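Long-range contacts in acetyl-xylan esterase (Streptomyces lividans, PDB 2CC0), which catalyses the metal-ion-dependent hydrolysis of acetyl esters on xylan, a step in plant cell wall degradation: residues D13-S18 against S47-Q52; A33-Q38 against A55-A60; Q40-N45 against Q86-A91; H62-P67 against S82-A87; S128-N133 against L153-P158. One frame throughout, in Å; residues are numbered along the deposited sequence.

Contact 1: residues D13-S18 against S47-Q52; sequences DGPSGS and SLVRAQ
Pro15 CB lies over one face of the flat Gln52 carboxamide, 4.2 Å from Gln52 NE2, while Gln52 OE1 is taken by Asn37 ND2. The same CB touches Leu48 CB at 3.7 Å, and the next ring atom, Pro15 CG, meets Val49 CG2 at 4.0 Å. The Pro15 ring and the Leu48 side chain run antiparallel alongside one another, and one Leu48 branch continues to Ser16, bringing its CD1 to 3.4 Å from Ser16 O. No hydrogen bond spans the two segments; the grip is apolar. A cis peptide bond before Pro15 bends the loop, which follows strand 5-12 and holds the zinc-site residue Asp13; Asp-Gly-Pro is part of a signature sequence of family 4 carbohydrate esterases. Beyond the proline, Ser16 OG accepts from Ser18 N at 2.9 Å, a capping bond at the entrance to helix 19-28, and is also bonded to Asp156 OD1. Pro15 thus sits between helix 46-54, Tyr41 of helix 39-44 and Asn37 of strand 34-37, while Ala51 and Gln52 turn to helix 19-28.

Contact 2: residues A33-Q38 against A55-A60; sequences ATMFNQ and AGMWVA
Trp58 reaches back over the start of segment 33-38, at Ala33 and Thr34. Its CB passes Thr34 OG1 at 4.0 Å. CG stands anti to the carbonyl carbon (chi1 -58°), beside the backbone N that bonds to Ala33 O, which starts the indole off toward that carbonyl; further out, CE3 comes to 3.3 Å from Ala33 O, and CZ3 lies 3.9 Å from Ala33 N. The indole and the Thr34 side chain cross at about a right angle. An alanine in place of Trp58 would keep the CB contact but would probably uncover the Ala33 carbonyl and open a gap beside Thr34 OG1. The backbones zip together in parallel: Trp58 N gives to Ala33 O, Met35 N to Trp58 O at 2.8 Å, Ala60 N to Met35 O, and Asn37 N to Ala60 O. On the face shared with Trp58, Ala60 CB makes a CH-pi contact over the Phe36 ring, 3.7 Å from its centroid. On the other face, Met35 CG packs on Met57 CB at 3.7 Å, and Val59 CG1 touches Asn37 ND2, whose polar partner is Gln52. Helices 39-44 and 46-54 link the two strands, making a beta-alpha-beta crossover, the building unit of the distorted beta/alpha barrel of polysaccharide deacetylases.

Contact 3: residues Q40-N45 against Q86-A91; sequences QYAAQN and QAIAGA
Ala42 presents its methyl to helix 74-90 between two residues, with CB 3.9 Å from Ile88 CG1 and 4.1 Å from Ala87 CB. One residue on, Ala43 CB also reaches Ala87 CB, at 4.2 Å, so a single methyl of the second helix serves two of the first. Ala91 CB closes the row against the carbonyl oxygen Ala42 O. Ile88 comes in from the flank: its CG1 stands anti to the carbonyl carbon (chi1 -64°), which lays that branch against Ala42, while CG2 and CD1 meet Val59 and Ala60 of strand 58-61. Around this shell, Val49 of helix 46-54 packs on both Ala42 and Ala91, and Pro96 touches Ile88. At the end of helix 39-44, Asn45 ND2 bonds back to Tyr41 O at 3.0 Å, on a lone pair and in the carbonyl plane. The helical segments 40-44 and 86-90 run roughly parallel at 30°, their axes 8.2 Å apart at closest approach, a spacing that small side chains permit. With no hydrogen bond or charge pair between the segments, cohesion here rests on methyl and methylene contacts, and no polar pair fixes its direction.

Contact 4: residues H62-P67 against S82-A87; sequences HSYTHP and SRTQQA. With ZN (zinc ion), chain C.
The backbone of Ser63 and Tyr64 skirts helix 74-90, the CA atoms of Tyr64 and Thr84 5.3 Å apart. This loop carries the His-x-x-x-His zinc motif of the deacetylase family, and Asp13 is the third protein residue of the site. Thr84 OG1 presses against the Ser63-Tyr64 peptide, 2.9 Å from Tyr64 N, without bonding to it: the angle is poor, Glu80 O is the hydrogen-bond partner of the hydroxyl, and Glu80 OE1 that of Tyr64 N. Tyr64 CG stands anti to the backbone N (chi1 -155°), on the side of Arg83; CD1 meets Arg83 CB at 3.5 Å and CE1 meets Ala87 CB. The guanidinium of Arg83 lies over one ring face in an off-centre cation-pi stack, planes 27° apart and centres 4.5 Å; Arg83 has two deposited conformers, so this stack describes one of them. A leucine in place of Tyr64 would probably cost Arg83 CB and Ala87 CB much of their packing and deprive the guanidinium of this conformer of its aromatic support. Inside the loop, Ser63 OG accepts from His66 N, an ST motif. Among the ligands of the zinc ion are His62 NE2 at 2.1 Å, His66 NE2 at 2.2 Å and a water.

Contact 5: residues S128-N133 against L153-P158; sequences SQDWNN and LMHDWP. With ACT (acetate ion), chain D.
Asp130 grips His155 with both carboxylate oxygens. OD2 offers its syn lone pair to the backbone, with His155 N at 2.7 Å, while OD1 accepts from the imidazole, His155 ND1 at 2.8 Å and an N-H...O angle of 161°. The main-chain bond anchors the carboxylate, and the bond to ND1 probably limits rotation of the ring; OD2 has a further partner in Thr161 OG1. Next to the pair, Leu153 O accepts from both Ser128 N and Ser128 OG, the latter at 2.8 Å. Ser128 OG in turn accepts from Asp130 N, an ST turn that probably helps to position the aspartate. This His-carboxylate pair lies on strand 151-155 of the central sheet of the deacetylase fold, beside the zinc site; His155 is consistent with the active-site histidine of family 4 carbohydrate esterases. Its NE2 makes a weak, bent bond to the bound acetate, 3.4 Å to OXT. Trp131 CB makes a CH-pi contact over the imidazole face, 3.9 Å from the His155 centroid. Its CG, in the crowded position between backbone N and carbonyl carbon (chi1 60°), starts the indole off beside His155. The indole is oblique to the imidazole, with Trp131 CD1 3.5 Å from His155 CE1. Pro158 CG packs on Asp130 O at 3.5 Å, and Trp157 CZ2 reaches Trp131 CB at 4.0 Å, with the edge of this cluster at the protein surface.

Overall arrangement
Contact 2 lies deepest and is held by sheet hydrogen bonds. Contacts 1 and 5 are also largely buried: contact 1 joins a loop to helix 46-54, contact 5 a loop to strand 151-155 of the same sheet as contact 2. Contacts 3 and 4 lie further out and share helix 74-90. Contacts 1 and 2 are tied by Gln52 O to Met57 N, contacts 2 and 4 by Asn37 O to His62 N, and contacts 3 and 4 by Gln40 N to Tyr64 O. The metal site draws on contact 1 for Asp13 and on contact 4 for both histidines, with His155 of contact 5 nearby. Across their segments contacts 1 and 3 are apolar, whereas contact 4 has a cation-pi stack and contact 5 a His-carboxylate pair.

Contact 1: residues D13-S18 against S47-Q52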
# COMPACT_ATOMS: atom_id res chain seq x y z
N ASP A 13 -18.88 -4.50 2.55
CA ASP A 13 -20.22 -4.14 3.06
C ASP A 13 -21.16 -5.29 3.38
O ASP A 13 -22.39 -5.09 3.59
CB ASP A 13 -20.95 -3.14 2.16
CG ASP A 13 -20.33 -1.78 2.19
OD1 ASP A 13 -19.79 -1.40 3.26
OD2 ASP A 13 -20.43 -1.09 1.14
N GLY A 14 -20.61 -6.48 3.45
CA GLY A 14 -21.42 -7.61 3.88
C GLY A 14 -21.29 -7.83 5.37
O GLY A 14 -20.70 -7.02 6.11
N PRO A 15 -21.83 -8.96 5.84
CA PRO A 15 -22.63 -9.84 4.98
C PRO A 15 -24.10 -9.44 4.94
O PRO A 15 -24.49 -8.45 5.57
CB PRO A 15 -22.61 -11.18 5.74
CG PRO A 15 -22.08 -10.91 7.10
CD PRO A 15 -21.66 -9.47 7.21
N SER A 16 -24.89 -10.11 4.12
CA SER A 16 -26.09 -9.58 3.43
C SER A 16 -26.80 -10.79 2.84
O SER A 16 -26.24 -11.90 2.76
CB SER A 16 -25.88 -8.50 2.40
OG SER A 16 -25.69 -9.08 1.15
N GLY A 17 -28.05 -10.60 2.41
CA GLY A 17 -28.72 -11.64 1.65
C GLY A 17 -28.09 -12.08 0.32
O GLY A 17 -28.54 -13.06 -0.28
N SER A 18 -27.07 -11.34 -0.15
CA SER A 18 -26.34 -11.64 -1.37
C SER A 18 -25.09 -12.48 -1.12
O SER A 18 -24.49 -13.02 -2.06
CB SER A 18 -25.91 -10.35 -2.07
OG SER A 18 -27.00 -9.46 -2.24
N SER A 47 -23.86 -16.40 11.37
CA SER A 47 -23.73 -17.57 10.53
C SER A 47 -23.12 -17.26 9.15
O SER A 47 -22.40 -18.08 8.56
CB SER A 47 -25.10 -18.23 10.37
OG SER A 47 -24.98 -19.41 9.64
N LEU A 48 -23.45 -16.09 8.61
CA LEU A 48 -22.87 -15.68 7.31
C LEU A 48 -21.42 -15.26 7.44
O LEU A 48 -20.63 -15.44 6.49
CB LEU A 48 -23.68 -14.57 6.64
CG LEU A 48 -24.99 -15.01 6.01
CD1 LEU A 48 -25.78 -13.80 5.51
CD2 LEU A 48 -24.77 -16.04 4.89
N VAL A 49 -21.04 -14.74 8.60
CA VAL A 49 -19.62 -14.46 8.85
C VAL A 49 -18.82 -15.77 8.76
O VAL A 49 -17.78 -15.85 8.08
CB VAL A 49 -19.37 -13.80 10.20
CG1 VAL A 49 -17.87 -13.62 10.45
CG2 VAL A 49 -20.10 -12.43 10.27
N ARG A 50 -19.32 -16.79 9.46
CA ARG A 50 -18.72 -18.14 9.38
C ARG A 50 -18.74 -18.70 7.96
O ARG A 50 -17.78 -19.38 7.55
CB ARG A 50 -19.45 -19.12 10.31
CG ARG A 50 -18.98 -19.05 11.75
CD ARG A 50 -17.46 -19.33 11.92
NE ARG A 50 -16.95 -20.57 11.34
CZ ARG A 50 -15.69 -20.98 11.50
NH1 ARG A 50 -14.84 -20.26 12.23
NH2 ARG A 50 -15.27 -22.12 10.94
N ALA A 51 -19.80 -18.43 7.21
CA ALA A 51 -19.91 -18.96 5.84
C ALA A 51 -18.77 -18.41 4.99
O ALA A 51 -18.21 -19.11 4.17
CB ALA A 51 -21.27 -18.63 5.22
N GLN A 52 -18.38 -17.16 5.26
CA GLN A 52 -17.24 -16.58 4.52
C GLN A 52 -15.96 -17.36 4.81
O GLN A 52 -15.20 -17.70 3.89
CB GLN A 52 -17.05 -15.11 4.89
CG GLN A 52 -18.25 -14.26 4.50
CD GLN A 52 -18.20 -12.89 5.15
OE1 GLN A 52 -17.69 -12.70 6.28
NE2 GLN A 52 -18.72 -11.92 4.44

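Contact 2: residues A33-Q38 against A55-A60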
# COMPACT_ATOMS: atom_id res chain seq x y z
N ALA A 33 -10.95 -14.47 -1.42
CA ALA A 33 -11.06 -13.01 -1.36
C ALA A 33 -11.15 -12.57 0.07
O ALA A 33 -11.35 -13.41 0.99
CB ALA A 33 -12.29 -12.57 -2.14
N THR A 34 -10.97 -11.26 0.27
CA THR A 34 -11.10 -10.64 1.58
C THR A 34 -12.41 -9.88 1.66
O THR A 34 -12.69 -9.01 0.82
CB THR A 34 -9.91 -9.69 1.88
OG1 THR A 34 -8.71 -10.44 1.78
CG2 THR A 34 -10.03 -9.16 3.33
N MET A 35 -13.21 -10.23 2.67
CA MET A 35 -14.56 -9.63 2.87
C MET A 35 -14.42 -8.57 3.96
O MET A 35 -14.18 -8.92 5.14
CB MET A 35 -15.59 -10.70 3.29
CG MET A 35 -15.44 -12.06 2.56
SD MET A 35 -15.40 -11.93 0.76
CE MET A 35 -17.14 -11.89 0.38
N PHE A 36 -14.60 -7.29 3.57
CA PHE A 36 -14.52 -6.17 4.52
C PHE A 36 -15.94 -5.94 5.04
O PHE A 36 -16.73 -5.21 4.43
CB PHE A 36 -13.93 -4.93 3.86
CG PHE A 36 -12.44 -5.01 3.68
CD1 PHE A 36 -11.90 -5.63 2.55
CD2 PHE A 36 -11.57 -4.50 4.67
CE1 PHE A 36 -10.50 -5.72 2.40
CE2 PHE A 36 -10.19 -4.58 4.50
CZ PHE A 36 -9.67 -5.19 3.38
N ASN A 37 -16.26 -6.64 6.14
CA ASN A 37 -17.62 -6.59 6.72
C ASN A 37 -17.85 -5.35 7.58
O ASN A 37 -16.95 -4.91 8.30
CB ASN A 37 -17.86 -7.82 7.62
CG ASN A 37 -17.99 -9.14 6.85
OD1 ASN A 37 -18.11 -9.22 5.60
ND2 ASN A 37 -18.04 -10.19 7.61
N GLN A 38 -19.09 -4.85 7.58
CA GLN A 38 -19.47 -3.87 8.61
C GLN A 38 -19.81 -4.61 9.90
O GLN A 38 -20.48 -5.66 9.87
CB GLN A 38 -20.70 -3.07 8.19
CG GLN A 38 -20.41 -2.13 7.01
CD GLN A 38 -21.57 -1.23 6.71
OE1 GLN A 38 -22.31 -0.85 7.61
NE2 GLN A 38 -21.74 -0.88 5.44
N ALA A 55 -15.97 -20.77 3.20
CA ALA A 55 -15.80 -20.66 1.75
C ALA A 55 -14.34 -20.41 1.34
O ALA A 55 -14.03 -20.44 0.14
CB ALA A 55 -16.69 -19.57 1.21
N GLY A 56 -13.47 -20.14 2.32
CA GLY A 56 -12.05 -19.89 2.07
C GLY A 56 -11.73 -18.41 1.99
O GLY A 56 -10.67 -18.04 1.48
N MET A 57 -12.61 -17.57 2.53
CA MET A 57 -12.35 -16.10 2.52
C MET A 57 -11.64 -15.66 3.81
O MET A 57 -11.66 -16.37 4.81
CB MET A 57 -13.66 -15.30 2.40
CG MET A 57 -14.60 -15.78 1.26
SD MET A 57 -13.77 -15.80 -0.34
CE MET A 57 -14.48 -17.25 -1.14
N TRP A 58 -11.04 -14.47 3.77
CA TRP A 58 -10.51 -13.77 4.95
C TRP A 58 -11.51 -12.69 5.27
O TRP A 58 -12.18 -12.16 4.37
CB TRP A 58 -9.13 -13.19 4.67
CG TRP A 58 -8.19 -14.29 4.25
CD1 TRP A 58 -7.57 -15.18 5.08
CD2 TRP A 58 -7.84 -14.65 2.91
NE1 TRP A 58 -6.82 -16.08 4.32
CE2 TRP A 58 -6.97 -15.78 2.99
CE3 TRP A 58 -8.16 -14.14 1.65
CZ2 TRP A 58 -6.41 -16.39 1.85
CZ3 TRP A 58 -7.61 -14.75 0.51
CH2 TRP A 58 -6.74 -15.88 0.62
N VAL A 59 -11.66 -12.40 6.55
CA VAL A 59 -12.67 -11.43 6.99
C VAL A 59 -11.93 -10.25 7.62
O VAL A 59 -11.02 -10.43 8.44
CB VAL A 59 -13.65 -12.04 8.02
CG1 VAL A 59 -14.75 -11.02 8.36
CG2 VAL A 59 -14.24 -13.35 7.46
N ALA A 60 -12.34 -9.05 7.23
CA ALA A 60 -11.68 -7.83 7.65
C ALA A 60 -12.70 -6.78 8.10
O ALA A 60 -13.91 -6.97 7.97
CB ALA A 60 -10.78 -7.28 6.53

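Contact 3: residues Q40-N45 against Q86-A91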
# COMPACT_ATOMS: atom_id res chain seq x y z
N GLN A 40 -22.00 -3.97 12.18
CA GLN A 40 -23.45 -4.15 12.44
C GLN A 40 -23.99 -5.37 11.71
O GLN A 40 -24.87 -6.06 12.22
CB GLN A 40 -24.24 -2.89 12.07
CG GLN A 40 -24.24 -2.54 10.60
CD GLN A 40 -25.02 -1.26 10.32
OE1 GLN A 40 -26.00 -0.94 11.04
NE2 GLN A 40 -24.64 -0.55 9.28
N TYR A 41 -23.50 -5.63 10.50
CA TYR A 41 -23.95 -6.79 9.71
C TYR A 41 -23.32 -8.10 10.18
O TYR A 41 -23.97 -9.15 10.11
CB TYR A 41 -23.71 -6.58 8.21
CG TYR A 41 -24.41 -5.35 7.66
CD1 TYR A 41 -25.67 -4.99 8.11
CD2 TYR A 41 -23.80 -4.56 6.66
CE1 TYR A 41 -26.33 -3.83 7.61
CE2 TYR A 41 -24.44 -3.42 6.16
CZ TYR A 41 -25.70 -3.07 6.64
OH TYR A 41 -26.37 -1.96 6.15
N ALA A 42 -22.08 -8.04 10.66
CA ALA A 42 -21.47 -9.23 11.30
C ALA A 42 -22.28 -9.62 12.54
O ALA A 42 -22.55 -10.81 12.77
CB ALA A 42 -20.05 -8.95 11.67
N ALA A 43 -22.68 -8.62 13.33
CA ALA A 43 -23.48 -8.85 14.55
C ALA A 43 -24.84 -9.46 14.21
O ALA A 43 -25.34 -10.35 14.92
CB ALA A 43 -23.65 -7.53 15.32
N GLN A 44 -25.44 -8.98 13.13
CA GLN A 44 -26.79 -9.40 12.72
C GLN A 44 -26.80 -10.75 12.02
O GLN A 44 -27.84 -11.43 12.00
CB GLN A 44 -27.42 -8.34 11.81
CG GLN A 44 -27.82 -7.04 12.56
CD GLN A 44 -28.01 -5.83 11.63
OE1 GLN A 44 -28.23 -5.97 10.43
NE2 GLN A 44 -27.92 -4.64 12.21
N ASN A 45 -25.65 -11.16 11.47
CA ASN A 45 -25.59 -12.37 10.64
C ASN A 45 -24.37 -13.24 10.98
O ASN A 45 -23.52 -13.48 10.10
CB ASN A 45 -25.51 -12.01 9.15
CG ASN A 45 -26.68 -11.15 8.67
OD1 ASN A 45 -27.73 -11.68 8.31
ND2 ASN A 45 -26.48 -9.83 8.65
N GLN A 86 -14.89 -6.85 17.73
CA GLN A 86 -15.67 -7.70 18.64
C GLN A 86 -16.75 -8.47 17.88
O GLN A 86 -16.95 -9.67 18.12
CB GLN A 86 -16.29 -6.83 19.74
CG GLN A 86 -15.26 -6.24 20.73
CD GLN A 86 -15.73 -4.94 21.39
OE1 GLN A 86 -16.91 -4.59 21.32
NE2 GLN A 86 -14.80 -4.21 22.01
N ALA A 87 -17.47 -7.81 16.98
CA ALA A 87 -18.58 -8.48 16.28
C ALA A 87 -18.06 -9.58 15.35
O ALA A 87 -18.64 -10.67 15.26
CB ALA A 87 -19.43 -7.48 15.50
N ILE A 88 -16.97 -9.29 14.63
CA ILE A 88 -16.42 -10.29 13.72
C ILE A 88 -15.84 -11.49 14.49
O ILE A 88 -16.11 -12.67 14.16
CB ILE A 88 -15.41 -9.66 12.73
CG1 ILE A 88 -16.16 -8.64 11.84
CG2 ILE A 88 -14.67 -10.74 11.94
CD1 ILE A 88 -15.24 -7.70 11.03
N ALA A 89 -15.05 -11.21 15.52
CA ALA A 89 -14.49 -12.28 16.34
C ALA A 89 -15.59 -13.12 16.99
O ALA A 89 -15.52 -14.36 17.00
CB ALA A 89 -13.56 -11.69 17.38
N GLY A 90 -16.59 -12.43 17.54
CA GLY A 90 -17.72 -13.10 18.20
C GLY A 90 -18.48 -14.03 17.28
O GLY A 90 -18.99 -15.07 17.70
N ALA A 91 -18.53 -13.68 16.00
CA ALA A 91 -19.23 -14.48 15.01
C ALA A 91 -18.42 -15.65 14.46
O ALA A 91 -18.94 -16.43 13.68
CB ALA A 91 -19.72 -13.60 13.87

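Contact 4: residues H62-P67 against S82-A87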
# COMPACT_ATOMS: atom_id res chain seq x y z
N HIS A 62 -14.60 -3.18 8.40
CA HIS A 62 -15.03 -2.07 7.54
C HIS A 62 -15.87 -1.05 8.34
O HIS A 62 -16.72 -0.37 7.76
CB HIS A 62 -15.79 -2.60 6.32
CG HIS A 62 -15.96 -1.60 5.21
ND1 HIS A 62 -14.98 -0.69 4.84
CD2 HIS A 62 -16.98 -1.41 4.35
CE1 HIS A 62 -15.40 0.03 3.81
NE2 HIS A 62 -16.62 -0.39 3.49
N SER A 63 -15.55 -0.89 9.64
CA SER A 63 -16.29 -0.05 10.61
C SER A 63 -17.63 -0.68 11.00
O SER A 63 -18.05 -1.67 10.39
CB SER A 63 -16.51 1.38 10.12
OG SER A 63 -17.65 1.45 9.26
N TYR A 64 -18.29 -0.09 12.00
CA TYR A 64 -19.54 -0.67 12.51
C TYR A 64 -20.76 -0.24 11.69
O TYR A 64 -21.61 -1.08 11.37
CB TYR A 64 -19.76 -0.36 14.00
CG TYR A 64 -20.65 -1.39 14.65
CD1 TYR A 64 -20.12 -2.61 15.10
CD2 TYR A 64 -22.03 -1.16 14.80
CE1 TYR A 64 -20.94 -3.60 15.70
CE2 TYR A 64 -22.86 -2.15 15.39
CZ TYR A 64 -22.31 -3.34 15.83
OH TYR A 64 -23.13 -4.31 16.40
N THR A 65 -20.83 1.05 11.35
CA THR A 65 -22.02 1.59 10.68
C THR A 65 -21.68 2.35 9.37
O THR A 65 -22.55 3.01 8.79
CB THR A 65 -22.77 2.59 11.62
OG1 THR A 65 -21.98 3.78 11.82
CG2 THR A 65 -23.13 1.97 12.98
N HIS A 66 -20.43 2.28 8.92
CA HIS A 66 -19.99 2.92 7.68
C HIS A 66 -20.11 4.47 7.69
O HIS A 66 -20.59 5.05 6.72
CB HIS A 66 -20.76 2.30 6.48
CG HIS A 66 -20.05 2.44 5.16
ND1 HIS A 66 -20.09 3.58 4.40
CD2 HIS A 66 -19.31 1.55 4.45
CE1 HIS A 66 -19.41 3.40 3.28
NE2 HIS A 66 -18.92 2.18 3.29
N PRO A 67 -19.65 5.12 8.78
CA PRO A 67 -19.69 6.60 8.79
C PRO A 67 -18.54 7.16 7.97
O PRO A 67 -17.61 6.41 7.65
CB PRO A 67 -19.45 6.93 10.27
CG PRO A 67 -18.58 5.83 10.75
CD PRO A 67 -19.07 4.58 10.03
N SER A 82 -13.44 -0.84 17.32
CA SER A 82 -13.42 -1.88 18.34
C SER A 82 -14.70 -2.74 18.33
O SER A 82 -14.61 -3.96 18.46
CB SER A 82 -13.17 -1.28 19.72
OG SER A 82 -14.17 -0.34 20.04
N ARG A 83 -15.86 -2.13 18.15
CA ARG A 83 -17.11 -2.89 18.12
C ARG A 83 -17.11 -3.86 16.93
O ARG A 83 -17.67 -4.95 17.01
CB ARG A 83 -18.32 -1.97 18.07
CG ARG A 83 -18.61 -1.31 19.42
CD ARG A 83 -19.01 0.15 19.24
NE ARG A 83 -20.34 0.27 18.70
CZ ARG A 83 -20.74 1.20 17.83
NH1 ARG A 83 -19.91 2.12 17.37
NH2 ARG A 83 -22.01 1.20 17.44
N THR A 84 -16.50 -3.43 15.83
CA THR A 84 -16.41 -4.30 14.67
C THR A 84 -15.43 -5.49 14.89
O THR A 84 -15.73 -6.62 14.45
CB THR A 84 -16.09 -3.47 13.40
OG1 THR A 84 -17.11 -2.48 13.24
CG2 THR A 84 -16.06 -4.37 12.17
N GLN A 85 -14.29 -5.23 15.55
CA GLN A 85 -13.36 -6.32 15.93
C GLN A 85 -14.14 -7.35 16.75
O GLN A 85 -14.10 -8.54 16.47
CB GLN A 85 -12.19 -5.79 16.77
CG GLN A 85 -11.20 -4.88 16.01
CD GLN A 85 -10.50 -5.61 14.86
OE1 GLN A 85 -11.01 -5.64 13.73
NE2 GLN A 85 -9.37 -6.26 15.15
N GLN A 86 -14.89 -6.85 17.73
CA GLN A 86 -15.67 -7.70 18.64
C GLN A 86 -16.75 -8.47 17.88
O GLN A 86 -16.95 -9.67 18.12
CB GLN A 86 -16.29 -6.83 19.74
CG GLN A 86 -15.26 -6.24 20.73
CD GLN A 86 -15.73 -4.94 21.39
OE1 GLN A 86 -16.91 -4.59 21.32
NE2 GLN A 86 -14.80 -4.21 22.01
N ALA A 87 -17.47 -7.81 16.98
CA ALA A 87 -18.58 -8.48 16.28
C ALA A 87 -18.06 -9.58 15.35
O ALA A 87 -18.64 -10.67 15.26
CB ALA A 87 -19.43 -7.48 15.50
ZN ZN C . -18.00 0.49 2.18
O HOH W 1 -19.04 0.90 0.43

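Contact 5: residues S128-N133 against L153-P158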
# COMPACT_ATOMS: atom_id res chain seq x y z
N SER A 128 -13.56 -1.07 -8.94
CA SER A 128 -14.36 -1.74 -9.96
C SER A 128 -15.58 -0.90 -10.36
O SER A 128 -16.19 -1.16 -11.40
CB SER A 128 -14.85 -3.10 -9.43
OG SER A 128 -15.91 -2.93 -8.49
N GLN A 129 -15.93 0.08 -9.52
CA GLN A 129 -17.15 0.90 -9.70
C GLN A 129 -18.45 0.09 -9.66
O GLN A 129 -19.50 0.57 -10.12
CB GLN A 129 -17.08 1.73 -11.00
CG GLN A 129 -16.00 2.80 -10.91
CD GLN A 129 -16.58 4.11 -10.47
OE1 GLN A 129 -17.40 4.71 -11.18
NE2 GLN A 129 -16.14 4.60 -9.32
N ASP A 130 -18.40 -1.12 -9.09
CA ASP A 130 -19.60 -1.97 -9.05
C ASP A 130 -20.72 -1.33 -8.21
O ASP A 130 -21.90 -1.62 -8.42
CB ASP A 130 -19.26 -3.41 -8.63
CG ASP A 130 -18.72 -3.52 -7.21
OD1 ASP A 130 -18.29 -2.49 -6.61
OD2 ASP A 130 -18.71 -4.69 -6.71
N TRP A 131 -20.34 -0.45 -7.30
CA TRP A 131 -21.28 0.29 -6.44
C TRP A 131 -21.93 1.46 -7.19
O TRP A 131 -22.90 2.06 -6.70
CB TRP A 131 -20.52 0.83 -5.23
CG TRP A 131 -19.41 1.77 -5.64
CD1 TRP A 131 -18.14 1.43 -6.03
CD2 TRP A 131 -19.49 3.20 -5.76
NE1 TRP A 131 -17.43 2.56 -6.35
CE2 TRP A 131 -18.24 3.66 -6.21
CE3 TRP A 131 -20.52 4.15 -5.51
CZ2 TRP A 131 -17.96 5.03 -6.41
CZ3 TRP A 131 -20.25 5.51 -5.71
CH2 TRP A 131 -18.98 5.93 -6.16
N ASN A 132 -21.36 1.80 -8.35
CA ASN A 132 -21.75 2.98 -9.14
C ASN A 132 -22.27 2.56 -10.51
O ASN A 132 -22.02 3.24 -11.52
CB ASN A 132 -20.56 3.95 -9.27
CG ASN A 132 -20.97 5.36 -9.75
OD1 ASN A 132 -22.10 5.79 -9.55
ND2 ASN A 132 -20.02 6.09 -10.36
N ASN A 133 -23.00 1.43 -10.53
CA ASN A 133 -23.67 0.90 -11.73
C ASN A 133 -22.78 0.38 -12.86
O ASN A 133 -23.22 0.25 -14.00
CB ASN A 133 -24.72 1.89 -12.27
CG ASN A 133 -25.96 1.97 -11.38
OD1 ASN A 133 -26.19 2.97 -10.69
ND2 ASN A 133 -26.74 0.90 -11.37
N LEU A 153 -11.24 -2.99 -5.34
CA LEU A 153 -12.46 -2.76 -4.59
C LEU A 153 -13.69 -3.27 -5.34
O LEU A 153 -14.02 -2.81 -6.45
CB LEU A 153 -12.63 -1.25 -4.33
CG LEU A 153 -13.97 -0.81 -3.73
CD1 LEU A 153 -14.15 -1.40 -2.31
CD2 LEU A 153 -14.10 0.71 -3.73
N MET A 154 -14.39 -4.23 -4.71
CA MET A 154 -15.72 -4.64 -5.17
C MET A 154 -16.62 -4.67 -3.94
O MET A 154 -16.14 -4.49 -2.82
CB MET A 154 -15.66 -6.01 -5.86
CG MET A 154 -14.92 -5.95 -7.20
SD MET A 154 -14.87 -7.55 -8.01
CE MET A 154 -13.65 -8.35 -6.96
N HIS A 155 -17.91 -4.91 -4.16
CA HIS A 155 -18.87 -4.95 -3.06
C HIS A 155 -19.64 -6.26 -3.02
O HIS A 155 -19.76 -6.94 -4.03
CB HIS A 155 -19.82 -3.76 -3.15
CG HIS A 155 -19.11 -2.46 -2.91
ND1 HIS A 155 -18.30 -1.87 -3.85
CD2 HIS A 155 -19.04 -1.68 -1.81
CE1 HIS A 155 -17.77 -0.77 -3.35
NE2 HIS A 155 -18.21 -0.63 -2.11
N ASP A 156 -20.19 -6.55 -1.83
CA ASP A 156 -20.91 -7.80 -1.55
C ASP A 156 -22.27 -7.89 -2.28
O ASP A 156 -22.71 -8.98 -2.63
CB ASP A 156 -21.04 -7.89 -0.02
CG ASP A 156 -22.03 -8.94 0.47
OD1 ASP A 156 -23.20 -8.56 0.68
OD2 ASP A 156 -21.62 -10.10 0.73
N TRP A 157 -22.90 -6.74 -2.54
CA TRP A 157 -24.30 -6.68 -3.00
C TRP A 157 -24.61 -6.58 -4.53
O TRP A 157 -25.68 -7.03 -4.95
CB TRP A 157 -25.06 -5.59 -2.22
CG TRP A 157 -24.45 -4.24 -2.33
CD1 TRP A 157 -23.61 -3.65 -1.44
CD2 TRP A 157 -24.64 -3.31 -3.40
NE1 TRP A 157 -23.26 -2.39 -1.90
CE2 TRP A 157 -23.89 -2.16 -3.10
CE3 TRP A 157 -25.40 -3.33 -4.58
CZ2 TRP A 157 -23.84 -1.04 -3.96
CZ3 TRP A 157 -25.36 -2.22 -5.44
CH2 TRP A 157 -24.58 -1.10 -5.11
N PRO A 158 -23.73 -5.95 -5.35
CA PRO A 158 -24.18 -5.76 -6.75
C PRO A 158 -24.42 -7.04 -7.56
O PRO A 158 -23.61 -7.97 -7.54
CB PRO A 158 -23.05 -4.91 -7.39
CG PRO A 158 -22.34 -4.25 -6.21
CD PRO A 158 -22.40 -5.34 -5.12
C ACT D . -15.89 1.55 0.93
O ACT D . -16.60 2.46 1.42
OXT ACT D . -16.47 0.48 0.58
CH3 ACT D . -14.41 1.73 0.76